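Local coordinates for Arf-GAP with coiled-coil, ANK repeat and PH domain-containing protein 2 (PDB 6IF3) that acts as a GTPase-activating protein for ARF6 and, through its ankyrin repeats, the domain seen here, binds the small GTPase Rab35 in its GTP-bound form, at residues A52-L58 with L88-Q93; L132-N136 with T153-I157. The contacts are given in a common frame with arbitrary orientation. Residues are numbered along the deposited sequence.

Contact 1 of 2, residues A52-L58 with L88-Q93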
loop_
_atom_site.group_PDB
_atom_site.type_symbol
_atom_site.label_atom_id
_atom_site.label_comp_id
_atom_site.label_asym_id
_atom_site.label_seq_id
_atom_site.Cartn_x
_atom_site.Cartn_y
_atom_site.Cartn_z
ATOM N N ALA A 52 -20.587 -16.242 -1.762
ATOM C CA ALA A 52 -19.271 -16.908 -1.828
ATOM C C ALA A 52 -18.290 -16.209 -0.908
ATOM O O ALA A 52 -17.486 -16.853 -0.213
ATOM C CB ALA A 52 -18.744 -16.921 -3.242
ATOM N N VAL A 53 -18.392 -14.887 -0.867
ATOM C CA VAL A 53 -17.524 -14.100 0.024
ATOM C C VAL A 53 -17.833 -14.455 1.482
ATOM O O VAL A 53 -16.939 -14.814 2.276
ATOM C CB VAL A 53 -17.711 -12.596 -0.219
ATOM C CG1 VAL A 53 -17.024 -11.785 0.934
ATOM C CG2 VAL A 53 -17.141 -12.217 -1.596
ATOM N N LEU A 54 -19.108 -14.393 1.842
ATOM C CA LEU A 54 -19.518 -14.693 3.219
ATOM C C LEU A 54 -19.126 -16.107 3.659
ATOM O O LEU A 54 -18.818 -16.337 4.848
ATOM C CB LEU A 54 -21.026 -14.521 3.375
ATOM C CG LEU A 54 -21.608 -13.112 3.151
ATOM C CD1 LEU A 54 -23.127 -13.146 3.242
ATOM C CD2 LEU A 54 -21.062 -12.114 4.147
ATOM N N GLY A 55 -19.175 -17.057 2.712
ATOM C CA GLY A 55 -18.835 -18.454 2.994
ATOM C C GLY A 55 -17.344 -18.683 3.199
ATOM O O GLY A 55 -16.920 -19.708 3.753
ATOM N N GLY A 56 -16.559 -17.716 2.742
ATOM C CA GLY A 56 -15.116 -17.716 2.951
ATOM C C GLY A 56 -14.211 -18.432 1.960
ATOM O O GLY A 56 -12.995 -18.409 2.115
ATOM N N SER A 57 -14.784 -19.055 0.939
ATOM C CA SER A 57 -14.032 -19.853 -0.010
ATOM C C SER A 57 -13.519 -19.019 -1.177
ATOM O O SER A 57 -14.280 -18.309 -1.836
ATOM C CB SER A 57 -14.904 -20.992 -0.543
ATOM O OG SER A 57 -14.239 -21.695 -1.579
ATOM N N LEU A 58 -12.228 -19.135 -1.445
ATOM C CA LEU A 58 -11.671 -18.470 -2.595
ATOM C C LEU A 58 -12.109 -19.162 -3.893
ATOM O O LEU A 58 -12.417 -18.480 -4.881
ATOM C CB LEU A 58 -10.144 -18.438 -2.466
ATOM C CG LEU A 58 -9.325 -17.601 -3.431
ATOM C CD1 LEU A 58 -9.758 -16.153 -3.330
ATOM C CD2 LEU A 58 -7.856 -17.736 -3.043
ATOM N N LEU A 88 -14.991 -8.488 6.185
ATOM C CA LEU A 88 -14.769 -9.769 6.875
ATOM C C LEU A 88 -13.280 -10.123 7.043
ATOM O O LEU A 88 -12.951 -11.085 7.739
ATOM C CB LEU A 88 -15.487 -10.887 6.136
ATOM C CG LEU A 88 -17.006 -10.701 6.139
ATOM C CD1 LEU A 88 -17.629 -11.807 5.329
ATOM C CD2 LEU A 88 -17.586 -10.727 7.549
ATOM N N GLY A 89 -12.382 -9.337 6.435
ATOM C CA GLY A 89 -10.940 -9.570 6.577
ATOM C C GLY A 89 -10.455 -10.690 5.672
ATOM O O GLY A 89 -9.425 -11.312 5.925
ATOM N N HIS A 90 -11.216 -10.961 4.612
ATOM C CA HIS A 90 -10.854 -12.012 3.652
ATOM C C HIS A 90 -9.812 -11.551 2.640
ATOM O O HIS A 90 -10.120 -11.202 1.472
ATOM C CB HIS A 90 -12.107 -12.501 2.935
ATOM C CG HIS A 90 -13.055 -13.207 3.842
ATOM N ND1 HIS A 90 -14.301 -13.647 3.432
ATOM C CD2 HIS A 90 -12.945 -13.560 5.147
ATOM C CE1 HIS A 90 -14.905 -14.250 4.440
ATOM N NE2 HIS A 90 -14.111 -14.205 5.496
ATOM N N THR A 91 -8.563 -11.553 3.096
ATOM C CA THR A 91 -7.451 -11.013 2.321
ATOM C C THR A 91 -7.299 -11.672 0.942
ATOM O O THR A 91 -7.089 -10.984 -0.068
ATOM C CB THR A 91 -6.148 -11.164 3.093
ATOM O OG1 THR A 91 -6.300 -10.626 4.427
ATOM C CG2 THR A 91 -5.044 -10.404 2.389
ATOM N N GLY A 92 -7.456 -12.986 0.887
ATOM C CA GLY A 92 -7.296 -13.689 -0.386
ATOM C C GLY A 92 -8.375 -13.294 -1.392
ATOM O O GLY A 92 -8.064 -13.092 -2.574
ATOM N N GLN A 93 -9.612 -13.184 -0.932
ATOM C CA GLN A 93 -10.688 -12.730 -1.800
ATOM C C GLN A 93 -10.474 -11.294 -2.250
ATOM O O GLN A 93 -10.771 -10.966 -3.394
ATOM C CB GLN A 93 -12.053 -12.871 -1.115
ATOM C CG GLN A 93 -12.457 -14.320 -0.883
ATOM C CD GLN A 93 -13.721 -14.434 -0.034
ATOM O OE1 GLN A 93 -14.179 -13.454 0.554
ATOM N NE2 GLN A 93 -14.284 -15.637 0.022
#
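Gln-93, with 94 Å² covered, is the centre of this contact, and its carboxamide is held at both ends. Gln-93 OE1 accepts a hydrogen bond from His-90 ND1 at 2.9 Å, while Gln-93 NE2 donates a weak one to Ser-57 O at 3.3 Å. The amide thus lies between the last turn of helix 48-55, where Val-53 CG1 is 3.3 Å from Gln-93 OE1, and the turn after it, where Gly-56 C is 3.4 Å from Gln-93 NE2. Val-53 (52 Å²) also presents its carbonyl to the imidazole edge: Val-53 O is 3.0 Å from His-90 CE1. Leu-58, likewise 52 Å², covers the start of helix 91-99, its CD1 3.6 Å from Gly-92 O. At the other end Leu-54 CD2 meets Leu-88 CD1 at 3.6 Å. Gly-56 and Gly-89, both with positive phi, are 33 residues apart, and Gly-56 CA lies 7.2 Å from His-90 CA. Equivalent turns of two successive repeats stack side by side, as is characteristic of the ankyrin-repeat fold.

Contact 2 of 2, residues L132-N136 with T153-I157; sequences LARMN and TYQDI
This contact folds a C-terminal segment, extended at Tyr-154 and Gln-155, back onto the last helix of an ankyrin-repeat stack. Residues 132-136 are helical, in the middle of helix 124-141; 153-157 is non-regular until Ile-157 opens helix 157-161. The closest CA pair is Asn-136 with Tyr-154, 5.8 Å. Leu-132 (chi1 m, chi2 t) points toward the segment, its CB 3.9 Å from CG2 of Ile-157 (chi1 p, chi2 t). Met-135 (chi1 and chi2 t, chi3 m) places SD 3.8 Å from NE2 of Gln-155 (chi1 and chi2 m). Both Leu-132 and Met-135 also pack on an aromatic side chain of the Rab-35 chain, so this face is part of the Rab35 interface. Asn-136 (chi1 m, chi2 -13°) dominates: its side-chain carboxamide pairs with the backbone of Gln-155 (phi/psi -71/127°). Gln-155 N donates to Asn-136 OD1 at 2.8 Å (158°), and Asn-136 ND2 donates to Gln-155 O at 3.0 Å (169°). A water donates to Asn-136 OD1 and to Thr-153 O, each at 2.7 Å.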
loop_
_atom_site.group_PDB
_atom_site.type_symbol
_atom_site.label_atom_id
_atom_site.label_comp_id
_atom_site.label_asym_id
_atom_site.label_seq_id
_atom_site.Cartn_x
_atom_site.Cartn_y
_atom_site.Cartn_z
ATOM N N LEU A 132 -1.613 -0.826 -3.163
ATOM C CA LEU A 132 -0.727 -1.217 -4.282
ATOM C C LEU A 132 -1.522 -1.381 -5.592
ATOM O O LEU A 132 -1.022 -1.076 -6.681
ATOM C CB LEU A 132 0.046 -2.485 -3.948
ATOM C CG LEU A 132 1.078 -2.188 -2.833
ATOM C CD1 LEU A 132 1.971 -3.384 -2.626
ATOM C CD2 LEU A 132 1.924 -0.896 -3.076
ATOM N N ALA A 133 -2.782 -1.804 -5.480
ATOM C CA ALA A 133 -3.643 -1.825 -6.673
ATOM C C ALA A 133 -3.940 -0.411 -7.185
ATOM O O ALA A 133 -4.010 -0.198 -8.401
ATOM C CB ALA A 133 -4.928 -2.564 -6.371
ATOM N N ARG A 134 -4.112 0.551 -6.274
ATOM C CA ARG A 134 -4.264 1.949 -6.668
ATOM C C ARG A 134 -2.999 2.460 -7.355
ATOM O O ARG A 134 -3.079 3.196 -8.318
ATOM C CB ARG A 134 -4.597 2.845 -5.470
ATOM C CG ARG A 134 -5.976 2.563 -4.876
ATOM C CD ARG A 134 -6.514 3.729 -4.021
ATOM N NE ARG A 134 -7.834 3.442 -3.457
ATOM C CZ ARG A 134 -8.678 4.371 -3.018
ATOM N NH1 ARG A 134 -8.366 5.659 -3.116
ATOM N NH2 ARG A 134 -9.857 4.014 -2.521
ATOM N N MET A 135 -1.832 2.085 -6.838
ATOM C CA MET A 135 -0.581 2.489 -7.460
ATOM C C MET A 135 -0.528 1.999 -8.922
ATOM O O MET A 135 -0.123 2.739 -9.815
ATOM C CB MET A 135 0.599 1.940 -6.644
ATOM C CG MET A 135 1.953 2.424 -7.135
ATOM S SD MET A 135 3.311 1.648 -6.231
ATOM C CE MET A 135 3.215 2.477 -4.663
ATOM N N ASN A 136 -0.958 0.758 -9.147
ATOM C CA ASN A 136 -1.057 0.222 -10.499
ATOM C C ASN A 136 -2.029 1.029 -11.352
ATOM O O ASN A 136 -1.754 1.294 -12.518
ATOM C CB ASN A 136 -1.492 -1.240 -10.478
ATOM C CG ASN A 136 -0.357 -2.166 -10.066
ATOM O OD1 ASN A 136 0.806 -1.747 -10.023
ATOM N ND2 ASN A 136 -0.680 -3.429 -9.794
ATOM N N THR A 153 6.793 -0.986 -13.627
ATOM C CA THR A 153 5.623 -0.124 -13.480
ATOM C C THR A 153 4.444 -0.847 -12.842
ATOM O O THR A 153 3.432 -0.230 -12.517
ATOM C CB THR A 153 5.142 0.432 -14.838
ATOM O OG1 THR A 153 4.833 -0.653 -15.720
ATOM C CG2 THR A 153 6.215 1.327 -15.479
ATOM N N TYR A 154 4.565 -2.159 -12.682
ATOM C CA TYR A 154 3.406 -2.961 -12.321
ATOM C C TYR A 154 3.647 -3.820 -11.074
ATOM O O TYR A 154 4.426 -4.769 -11.122
ATOM C CB TYR A 154 3.033 -3.835 -13.517
ATOM C CG TYR A 154 1.925 -4.811 -13.254
ATOM C CD1 TYR A 154 0.597 -4.401 -13.240
ATOM C CD2 TYR A 154 2.209 -6.151 -13.002
ATOM C CE1 TYR A 154 -0.424 -5.302 -12.996
ATOM C CE2 TYR A 154 1.202 -7.060 -12.753
ATOM C CZ TYR A 154 -0.113 -6.631 -12.751
ATOM O OH TYR A 154 -1.113 -7.545 -12.501
ATOM N N GLN A 155 2.977 -3.479 -9.969
ATOM C CA GLN A 155 3.096 -4.235 -8.727
ATOM C C GLN A 155 2.422 -5.585 -8.842
ATOM O O GLN A 155 1.267 -5.669 -9.218
ATOM C CB GLN A 155 2.471 -3.481 -7.541
ATOM C CG GLN A 155 2.992 -2.089 -7.326
ATOM C CD GLN A 155 4.488 -2.063 -7.199
ATOM O OE1 GLN A 155 5.079 -2.887 -6.491
ATOM N NE2 GLN A 155 5.119 -1.162 -7.937
ATOM N N ASP A 156 3.156 -6.645 -8.514
ATOM C CA ASP A 156 2.617 -8.006 -8.503
ATOM C C ASP A 156 1.906 -8.243 -7.162
ATOM O O ASP A 156 2.538 -8.703 -6.193
ATOM C CB ASP A 156 3.771 -8.986 -8.707
ATOM C CG ASP A 156 3.327 -10.443 -8.856
ATOM O OD1 ASP A 156 2.161 -10.785 -8.530
ATOM O OD2 ASP A 156 4.175 -11.256 -9.319
ATOM N N ILE A 157 0.615 -7.930 -7.054
ATOM C CA ILE A 157 0.022 -7.967 -5.713
ATOM C C ILE A 157 -0.215 -9.423 -5.288
ATOM O O ILE A 157 -0.360 -9.693 -4.086
ATOM C CB ILE A 157 -1.262 -7.137 -5.607
ATOM C CG1 ILE A 157 -2.336 -7.678 -6.545
ATOM C CG2 ILE A 157 -0.964 -5.645 -5.905
ATOM C CD1 ILE A 157 -3.726 -7.086 -6.249
HETATM O O HOH W 1 2.700 0.170 -9.898
#

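Contacts 1 and 2 follow one another in series along the chain, with centres about 21 Å apart and nearest atoms about 8 Å apart, so they do not touch. Contact 1, its centre about 7 Å from that of the chain, joins the first and second ankyrin repeats; the centre of contact 2, on helix 124-141 of the third, is about 18 Å from it. Helix 91-99 relates them: contact 1 includes its first turn, while Leu-98 farther along touches Ala-133 and Ile-157. The C-terminal tail then returns, Ser-166 hydrogen-bonded through its backbone to Gly-92, and the Asn-173 side chain to Leu-88 O. No other chain touches contact 1, whereas contact 2 touches Rab35, consistent with the ankyrin region's role.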